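Local coordinates for BLUF domain-containing protein (PDB 6W6Z) that binds flavin mononucleotide through its BLUF domain and probably acts as a blue-light photoreceptor, at residues 6-11 / 116-121; 44-49 / 97-102; 90-95 / 131-136. All blocks are in the same frame, centred on the assembly; numbering follows the deposited sequence.

Contact 1 (6-11 / 116-121); sequences CYASQR and NPLLLN. With FMN (flavin mononucleotide), chain B.
A8 and L118 make the apolar part of this contact, where the 3-10 turn 117-119 leans on strand 2-11. CD2 of L118 lies 3.9 Å from CB of A8 and also reaches the backbone carbonyl carbon of A8, while CB of P117 approaches the same methyl, A8 CB, at 4.3 Å. L118 CG stands anti to its carbonyl carbon (chi1 -74°), and the two methyls beyond it divide the strand between them: CD2 at A8, CD1 at Q10 OE1, 3.3 Å away.

The polar part joins two side-chain amides. N116 ND2 donates to Q10 OE1 over 3.3 Å, a long bond that meets a lone pair in the carbonyl plane, with the amide planes 28° apart. Q10 NE2 hydrogen-bonds E13. The other end of the N116 amide is held as well, since OD1 accepts from L118 N at 2.8 Å and closes an Asx turn; both ends of the amide are thus engaged, which fixes its rotation.

Y7, whose CB points away from the turn, brings OH to 3.5 Å from FMN C7M and hydrogen-bonds Q51. The strand thus has the flavin pocket on one face and the C-terminal region on the other, the arrangement of a BLUF domain.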
# COMPACT_ATOMS: atom_id res chain seq x y z
N CYS A 6 5.91 6.54 -1.63
CA CYS A 6 5.38 5.42 -2.43
C CYS A 6 6.49 4.41 -2.62
O CYS A 6 7.64 4.81 -2.91
CB CYS A 6 4.83 5.86 -3.79
SG CYS A 6 3.49 7.09 -3.68
N TYR A 7 6.16 3.13 -2.54
CA TYR A 7 7.10 2.05 -2.85
C TYR A 7 6.32 0.87 -3.38
O TYR A 7 5.10 0.72 -3.20
CB TYR A 7 7.96 1.72 -1.62
CG TYR A 7 7.19 0.90 -0.61
CD1 TYR A 7 7.13 -0.48 -0.73
CD2 TYR A 7 6.43 1.52 0.37
CE1 TYR A 7 6.36 -1.23 0.14
CE2 TYR A 7 5.68 0.76 1.27
CZ TYR A 7 5.63 -0.61 1.14
OH TYR A 7 4.84 -1.35 1.97
N ALA A 8 7.06 -0.02 -4.03
CA ALA A 8 6.49 -1.30 -4.44
C ALA A 8 7.41 -2.41 -3.91
O ALA A 8 8.60 -2.14 -3.57
CB ALA A 8 6.29 -1.34 -5.95
N SER A 9 6.85 -3.60 -3.72
CA SER A 9 7.58 -4.75 -3.11
C SER A 9 7.04 -6.06 -3.69
O SER A 9 5.94 -6.07 -4.25
CB SER A 9 7.46 -4.76 -1.60
OG SER A 9 6.12 -5.04 -1.23
N GLN A 10 7.83 -7.11 -3.55
CA GLN A 10 7.40 -8.49 -3.91
C GLN A 10 6.85 -9.16 -2.65
O GLN A 10 7.47 -9.09 -1.54
CB GLN A 10 8.57 -9.26 -4.50
CG GLN A 10 8.14 -10.58 -5.12
CD GLN A 10 7.38 -10.41 -6.42
OE1 GLN A 10 7.36 -9.35 -7.01
NE2 GLN A 10 6.77 -11.48 -6.90
N ARG A 11 5.71 -9.81 -2.76
CA ARG A 11 5.19 -10.54 -1.60
C ARG A 11 6.12 -11.73 -1.34
O ARG A 11 6.52 -12.36 -2.32
CB ARG A 11 3.79 -11.07 -1.85
CG ARG A 11 3.28 -11.82 -0.65
CD ARG A 11 1.93 -12.39 -0.91
NE ARG A 11 1.97 -13.71 -1.52
CZ ARG A 11 2.14 -14.84 -0.83
NH1 ARG A 11 2.32 -14.80 0.49
NH2 ARG A 11 2.15 -15.99 -1.47
N ASN A 116 1.77 -6.40 -11.77
CA ASN A 116 2.78 -6.29 -10.68
C ASN A 116 3.23 -4.84 -10.64
O ASN A 116 3.79 -4.33 -11.60
CB ASN A 116 3.93 -7.26 -10.91
CG ASN A 116 4.98 -7.27 -9.82
OD1 ASN A 116 5.29 -6.24 -9.22
ND2 ASN A 116 5.53 -8.45 -9.57
N PRO A 117 2.99 -4.13 -9.52
CA PRO A 117 3.35 -2.72 -9.43
C PRO A 117 4.86 -2.45 -9.43
O PRO A 117 5.24 -1.32 -9.63
CB PRO A 117 2.71 -2.22 -8.12
CG PRO A 117 2.32 -3.46 -7.36
CD PRO A 117 2.32 -4.63 -8.32
N LEU A 118 5.72 -3.46 -9.30
CA LEU A 118 7.17 -3.24 -9.48
C LEU A 118 7.47 -2.75 -10.91
O LEU A 118 8.58 -2.20 -11.10
CB LEU A 118 7.93 -4.52 -9.14
CG LEU A 118 8.02 -4.85 -7.66
CD1 LEU A 118 8.43 -6.30 -7.43
CD2 LEU A 118 8.98 -3.91 -6.97
N LEU A 119 6.56 -2.96 -11.87
CA LEU A 119 6.70 -2.49 -13.28
C LEU A 119 6.41 -0.99 -13.39
O LEU A 119 6.63 -0.46 -14.49
CB LEU A 119 5.69 -3.23 -14.16
CG LEU A 119 5.80 -4.75 -14.22
CD1 LEU A 119 4.55 -5.34 -14.87
CD2 LEU A 119 7.04 -5.18 -14.96
N LEU A 120 5.86 -0.34 -12.37
CA LEU A 120 5.49 1.11 -12.48
C LEU A 120 6.74 2.00 -12.36
O LEU A 120 7.68 1.64 -11.59
CB LEU A 120 4.50 1.48 -11.37
CG LEU A 120 3.10 0.86 -11.43
CD1 LEU A 120 2.33 1.24 -10.18
CD2 LEU A 120 2.35 1.29 -12.68
N ASN A 121 6.75 3.14 -13.06
CA ASN A 121 7.76 4.22 -12.87
C ASN A 121 7.05 5.41 -12.20
O ASN A 121 5.83 5.38 -12.04
CB ASN A 121 8.50 4.53 -14.18
CG ASN A 121 7.62 5.15 -15.25
OD1 ASN A 121 6.81 6.04 -14.95
ND2 ASN A 121 7.77 4.70 -16.49
N1 FMN B . 2.35 -1.17 9.51
C2 FMN B . 1.78 0.01 9.80
O2 FMN B . 1.80 0.38 11.02
N3 FMN B . 1.32 0.84 8.85
C4 FMN B . 1.33 0.53 7.54
O4 FMN B . 0.87 1.27 6.67
C4A FMN B . 1.87 -0.77 7.15
N5 FMN B . 1.90 -1.19 5.91
C5A FMN B . 2.50 -2.38 5.64
C6 FMN B . 2.51 -2.80 4.33
C7 FMN B . 3.13 -3.99 3.98
C7M FMN B . 3.10 -4.39 2.54
C8 FMN B . 3.64 -4.91 5.01
C8M FMN B . 4.26 -6.23 4.57
C9 FMN B . 3.62 -4.48 6.33
C9A FMN B . 3.03 -3.27 6.66
N10 FMN B . 2.94 -2.83 7.98
C10 FMN B . 2.39 -1.59 8.24
C1' FMN B . 3.43 -3.65 9.15
C2' FMN B . 4.80 -3.31 9.68
O2' FMN B . 5.79 -3.82 8.77
C3' FMN B . 4.95 -3.99 11.07
O3' FMN B . 4.51 -5.36 11.03
C4' FMN B . 4.09 -3.37 12.15
O4' FMN B . 4.35 -1.95 12.21
C5' FMN B . 4.41 -3.99 13.53
O5' FMN B . 5.77 -3.76 13.96
P FMN B . 6.36 -4.23 15.42
O1P FMN B . 6.96 -5.59 15.13
O2P FMN B . 7.34 -3.12 15.73
O3P FMN B . 5.18 -4.31 16.38

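Contact 2 (44-49 / 97-102); sequences YADNAF and VQRNTN
Y44 and R99 carry most of this contact, Y44 through its backbone and R99 through its side chain. Y44 N donates to V97 O over 3.2 Å, the parallel pairing of strands 39-45 and 95-98. The carbonyl of the same residue, Y44 O, takes a CA-H...O contact from Q98 CA and a hydrogen bond from a water at 2.7 Å, which in turn accepts from R99 N. The Y44 ring packs on F49, with CD1 3.5 Å above that ring's plane, toward its rim.

R99 runs past A45, its CG 3.7 Å from A45 CB, and then bends at chi3 (70°). Its guanidinium meets D46 by an edge: NH1 forms a salt bridge to OD1 over 3.0 Å, the oxygen lying close to the guanidinium plane and being approached on its syn side. The two flat groups stand nearly perpendicular, 85° apart, so a single N-H does the work. R99 NE forms a salt bridge with E104, and D46 OD2 accepts from F115 N, so each charge has a second partner.

The contact lies where the hairpin of strands 39-45 and 48-54 turns, beside edge strand 95-98, in the mixed sheet of the BLUF fold.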
# COMPACT_ATOMS: atom_id res chain seq x y z
N TYR A 44 -2.58 -4.73 -3.70
CA TYR A 44 -1.98 -6.08 -3.81
C TYR A 44 -2.46 -6.70 -5.11
O TYR A 44 -3.68 -6.76 -5.31
CB TYR A 44 -2.37 -6.98 -2.63
CG TYR A 44 -1.82 -8.37 -2.81
CD1 TYR A 44 -0.46 -8.63 -2.63
CD2 TYR A 44 -2.61 -9.38 -3.33
CE1 TYR A 44 0.07 -9.88 -2.88
CE2 TYR A 44 -2.10 -10.65 -3.55
CZ TYR A 44 -0.75 -10.89 -3.38
OH TYR A 44 -0.22 -12.13 -3.64
N ALA A 45 -1.54 -7.24 -5.90
CA ALA A 45 -1.90 -8.08 -7.06
C ALA A 45 -0.67 -8.85 -7.51
O ALA A 45 0.49 -8.38 -7.28
CB ALA A 45 -2.40 -7.20 -8.18
N ASP A 46 -0.89 -10.02 -8.11
CA ASP A 46 0.21 -10.74 -8.80
C ASP A 46 1.44 -10.85 -7.87
O ASP A 46 2.59 -10.61 -8.33
CB ASP A 46 0.49 -10.02 -10.13
CG ASP A 46 -0.55 -10.30 -11.19
OD1 ASP A 46 -1.58 -10.84 -10.83
OD2 ASP A 46 -0.30 -10.00 -12.40
N ASN A 47 1.24 -11.27 -6.62
CA ASN A 47 2.31 -11.53 -5.61
C ASN A 47 3.16 -10.29 -5.37
O ASN A 47 4.36 -10.45 -5.11
CB ASN A 47 3.22 -12.70 -6.01
CG ASN A 47 2.52 -14.04 -5.87
OD1 ASN A 47 1.67 -14.22 -5.00
ND2 ASN A 47 2.86 -14.99 -6.74
N ALA A 48 2.57 -9.10 -5.39
CA ALA A 48 3.35 -7.86 -5.17
C ALA A 48 2.46 -6.79 -4.56
O ALA A 48 1.23 -6.89 -4.69
CB ALA A 48 3.97 -7.40 -6.48
N PHE A 49 3.10 -5.84 -3.89
CA PHE A 49 2.42 -4.69 -3.24
C PHE A 49 2.84 -3.37 -3.87
O PHE A 49 3.95 -3.18 -4.34
CB PHE A 49 2.76 -4.65 -1.76
CG PHE A 49 2.32 -5.82 -0.95
CD1 PHE A 49 0.99 -5.94 -0.53
CD2 PHE A 49 3.24 -6.78 -0.53
CE1 PHE A 49 0.60 -6.98 0.30
CE2 PHE A 49 2.83 -7.85 0.26
CZ PHE A 49 1.51 -7.94 0.68
N VAL A 97 -6.88 -1.92 -1.88
CA VAL A 97 -7.36 -2.08 -3.28
C VAL A 97 -6.70 -3.30 -3.92
O VAL A 97 -5.48 -3.45 -3.82
CB VAL A 97 -7.07 -0.80 -4.08
CG1 VAL A 97 -7.56 -0.89 -5.50
CG2 VAL A 97 -7.64 0.40 -3.39
N GLN A 98 -7.48 -4.13 -4.60
CA GLN A 98 -6.93 -5.26 -5.37
C GLN A 98 -7.16 -4.98 -6.84
O GLN A 98 -7.68 -3.94 -7.16
CB GLN A 98 -7.54 -6.59 -4.91
CG GLN A 98 -7.17 -6.93 -3.47
CD GLN A 98 -7.50 -8.36 -3.09
OE1 GLN A 98 -6.89 -8.92 -2.18
NE2 GLN A 98 -8.49 -8.92 -3.77
N ARG A 99 -6.68 -5.87 -7.71
CA ARG A 99 -6.85 -5.78 -9.18
C ARG A 99 -8.33 -5.58 -9.53
O ARG A 99 -9.22 -6.31 -9.00
CB ARG A 99 -6.34 -7.07 -9.83
CG ARG A 99 -5.09 -6.93 -10.66
CD ARG A 99 -4.64 -8.31 -11.10
NE ARG A 99 -5.52 -8.92 -12.07
CZ ARG A 99 -5.27 -10.09 -12.64
NH1 ARG A 99 -4.20 -10.77 -12.27
NH2 ARG A 99 -6.11 -10.60 -13.53
N ASN A 100 -8.61 -4.63 -10.41
CA ASN A 100 -9.96 -4.35 -10.93
C ASN A 100 -9.76 -4.09 -12.41
O ASN A 100 -8.58 -3.97 -12.83
CB ASN A 100 -10.62 -3.19 -10.18
CG ASN A 100 -9.96 -1.85 -10.40
OD1 ASN A 100 -9.36 -1.60 -11.45
ND2 ASN A 100 -10.09 -0.96 -9.42
N THR A 101 -10.85 -3.99 -13.17
CA THR A 101 -10.73 -3.85 -14.64
C THR A 101 -10.05 -2.52 -15.01
O THR A 101 -9.32 -2.53 -15.97
CB THR A 101 -12.06 -4.13 -15.35
OG1 THR A 101 -13.04 -3.20 -14.92
CG2 THR A 101 -12.56 -5.53 -15.12
N ASN A 102 -10.32 -1.40 -14.32
CA ASN A 102 -9.66 -0.13 -14.66
C ASN A 102 -8.13 -0.30 -14.55
O ASN A 102 -7.41 0.23 -15.39
CB ASN A 102 -10.06 1.00 -13.70
CG ASN A 102 -11.26 1.78 -14.13
OD1 ASN A 102 -12.03 1.35 -14.99
ND2 ASN A 102 -11.43 2.94 -13.49
O HOH W 1 -5.44 -8.34 -6.59

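Contact 3 (90-95 / 131-136); sequences QRWSMK and ELLIAE
K95 reaches from the start of strand 95-98 to the backbone carbonyls of L132 and A135 at the end of helix 125-134. CB points toward the helix, and CG is anti to the backbone N (chi1 -172°). From there the chain stays extended, which carries the ammonium to the helix end. CD crosses over the centre of the W92 ring, 3.5 Å above its plane, and also comes to 3.7 Å from L132 O. CE comes to 3.3 Å from A135 O, with L132 O a little farther off. At the tip, NZ donates to L132 O and to A135 O, each at 2.8 Å; the first bond lies in the plane of its carbonyl, while at the second the donor is tilted somewhat from it. L133 O is equally near, but poorly angled for a hydrogen bond. Two carbonyl oxygens of the last helical turn and that of A135, just past it, therefore gather on one side of the ammonium, and their partial negative charge, together with the helix dipole, would probably stabilise its positive charge.

The W92 ring is packed from both sides, with R91 CB off toward the rim of the face opposite K95, and L133 CD1 touches its edge at CZ3, 3.8 Å away. R91 NH1 reaches L133 O through a water.

The contact thus joins the loop leading into strand 95-98 to the C-terminal end of helix 125-134. L132 packs on V41 and Y43 of strand 39-45 and on F50 of strand 48-54, while M94 faces helix 18-36 and touches the flavin.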
# COMPACT_ATOMS: atom_id res chain seq x y z
N GLN A 90 -6.62 10.88 2.91
CA GLN A 90 -7.17 11.31 4.23
C GLN A 90 -8.31 10.39 4.70
O GLN A 90 -8.40 10.15 5.90
CB GLN A 90 -7.72 12.75 4.13
N ARG A 91 -9.18 9.92 3.81
CA ARG A 91 -10.38 9.11 4.17
C ARG A 91 -10.01 7.75 4.78
O ARG A 91 -10.91 7.12 5.36
CB ARG A 91 -11.24 8.87 2.92
CG ARG A 91 -12.05 10.07 2.44
CD ARG A 91 -12.39 10.03 0.95
NE ARG A 91 -13.33 8.96 0.69
CZ ARG A 91 -13.71 8.53 -0.51
NH1 ARG A 91 -13.21 9.07 -1.61
NH2 ARG A 91 -14.59 7.53 -0.61
N TRP A 92 -8.78 7.25 4.58
CA TRP A 92 -8.36 5.90 5.04
C TRP A 92 -7.03 5.91 5.80
O TRP A 92 -6.00 6.32 5.21
CB TRP A 92 -8.25 4.93 3.87
CG TRP A 92 -9.43 4.90 2.95
CD1 TRP A 92 -10.49 4.07 3.03
CD2 TRP A 92 -9.61 5.67 1.75
NE1 TRP A 92 -11.35 4.30 2.00
CE2 TRP A 92 -10.83 5.25 1.18
CE3 TRP A 92 -8.85 6.63 1.08
CZ2 TRP A 92 -11.34 5.81 0.00
CZ3 TRP A 92 -9.35 7.19 -0.08
CH2 TRP A 92 -10.58 6.79 -0.61
N SER A 93 -7.04 5.33 6.99
CA SER A 93 -5.83 4.94 7.77
C SER A 93 -4.95 4.03 6.90
O SER A 93 -3.73 4.33 6.77
CB SER A 93 -6.21 4.33 9.08
OG SER A 93 -6.75 5.38 9.89
N MET A 94 -5.57 3.08 6.23
CA MET A 94 -4.94 2.32 5.12
C MET A 94 -6.01 1.68 4.24
O MET A 94 -6.54 0.62 4.62
CB MET A 94 -4.03 1.22 5.65
CG MET A 94 -3.21 0.56 4.55
SD MET A 94 -2.37 1.70 3.39
CE MET A 94 -1.48 2.72 4.56
N LYS A 95 -6.28 2.30 3.09
CA LYS A 95 -7.22 1.77 2.09
C LYS A 95 -6.61 0.49 1.54
O LYS A 95 -5.39 0.44 1.39
CB LYS A 95 -7.47 2.78 0.96
CG LYS A 95 -8.56 2.40 -0.01
CD LYS A 95 -8.76 3.39 -1.12
CE LYS A 95 -10.04 3.16 -1.88
NZ LYS A 95 -10.24 4.18 -2.92
N GLU A 131 -6.28 6.03 -9.88
CA GLU A 131 -7.04 4.75 -9.97
C GLU A 131 -7.22 4.19 -8.57
O GLU A 131 -8.31 3.67 -8.28
CB GLU A 131 -6.36 3.72 -10.88
CG GLU A 131 -6.45 4.02 -12.36
CD GLU A 131 -7.86 4.18 -12.91
OE1 GLU A 131 -8.09 5.16 -13.67
OE2 GLU A 131 -8.76 3.38 -12.52
N LEU A 132 -6.21 4.28 -7.71
CA LEU A 132 -6.31 3.74 -6.32
C LEU A 132 -7.28 4.60 -5.50
O LEU A 132 -7.99 4.02 -4.66
CB LEU A 132 -4.93 3.71 -5.67
CG LEU A 132 -3.91 2.74 -6.26
CD1 LEU A 132 -2.66 2.72 -5.38
CD2 LEU A 132 -4.48 1.33 -6.39
N LEU A 133 -7.29 5.91 -5.72
CA LEU A 133 -8.23 6.82 -5.04
C LEU A 133 -9.68 6.49 -5.45
O LEU A 133 -10.53 6.45 -4.56
CB LEU A 133 -7.88 8.27 -5.38
CG LEU A 133 -8.79 9.32 -4.74
CD1 LEU A 133 -8.76 9.24 -3.21
CD2 LEU A 133 -8.42 10.73 -5.19
N ILE A 134 -9.96 6.30 -6.74
CA ILE A 134 -11.36 6.15 -7.23
C ILE A 134 -11.86 4.71 -7.07
O ILE A 134 -13.07 4.53 -6.96
CB ILE A 134 -11.55 6.68 -8.66
CG1 ILE A 134 -10.90 5.79 -9.73
CG2 ILE A 134 -11.09 8.13 -8.73
CD1 ILE A 134 -11.14 6.25 -11.15
N ALA A 135 -10.98 3.71 -7.02
CA ALA A 135 -11.34 2.29 -6.78
C ALA A 135 -12.25 2.15 -5.55
O ALA A 135 -12.05 2.86 -4.53
CB ALA A 135 -10.08 1.46 -6.64
N GLU A 136 -13.23 1.24 -5.63
CA GLU A 136 -14.01 0.74 -4.47
C GLU A 136 -13.01 0.03 -3.56
O GLU A 136 -12.26 -0.79 -4.09
CB GLU A 136 -15.08 -0.27 -4.91
O HOH W 2 -13.35 7.38 -3.81

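In the fold
From the N terminus, strand 2-11 comes first; its partner, residues 116-121, follows over a hundred residues later, so contact 1 closes a wide loop. Contact 2 falls wholly within it, joining the hairpin turn at 44-49 to residues 97-102. Contact 3 starts at 90-95, before contact 2 has closed, and ends at 131-136, beyond contact 1, so it crosses both. Contacts 1 and 2 touch through neighbouring strands 2-11 and 48-54, S9 O meeting F49 N. Contacts 2 and 3 meet where N102 hydrogen-bonds E131, between helices 101-109 and 125-134. Contacts 1 and 3 tie the C-terminal region to the sheet, and contact 2 ties the hairpin to the edge strand and the run toward helix 101-109.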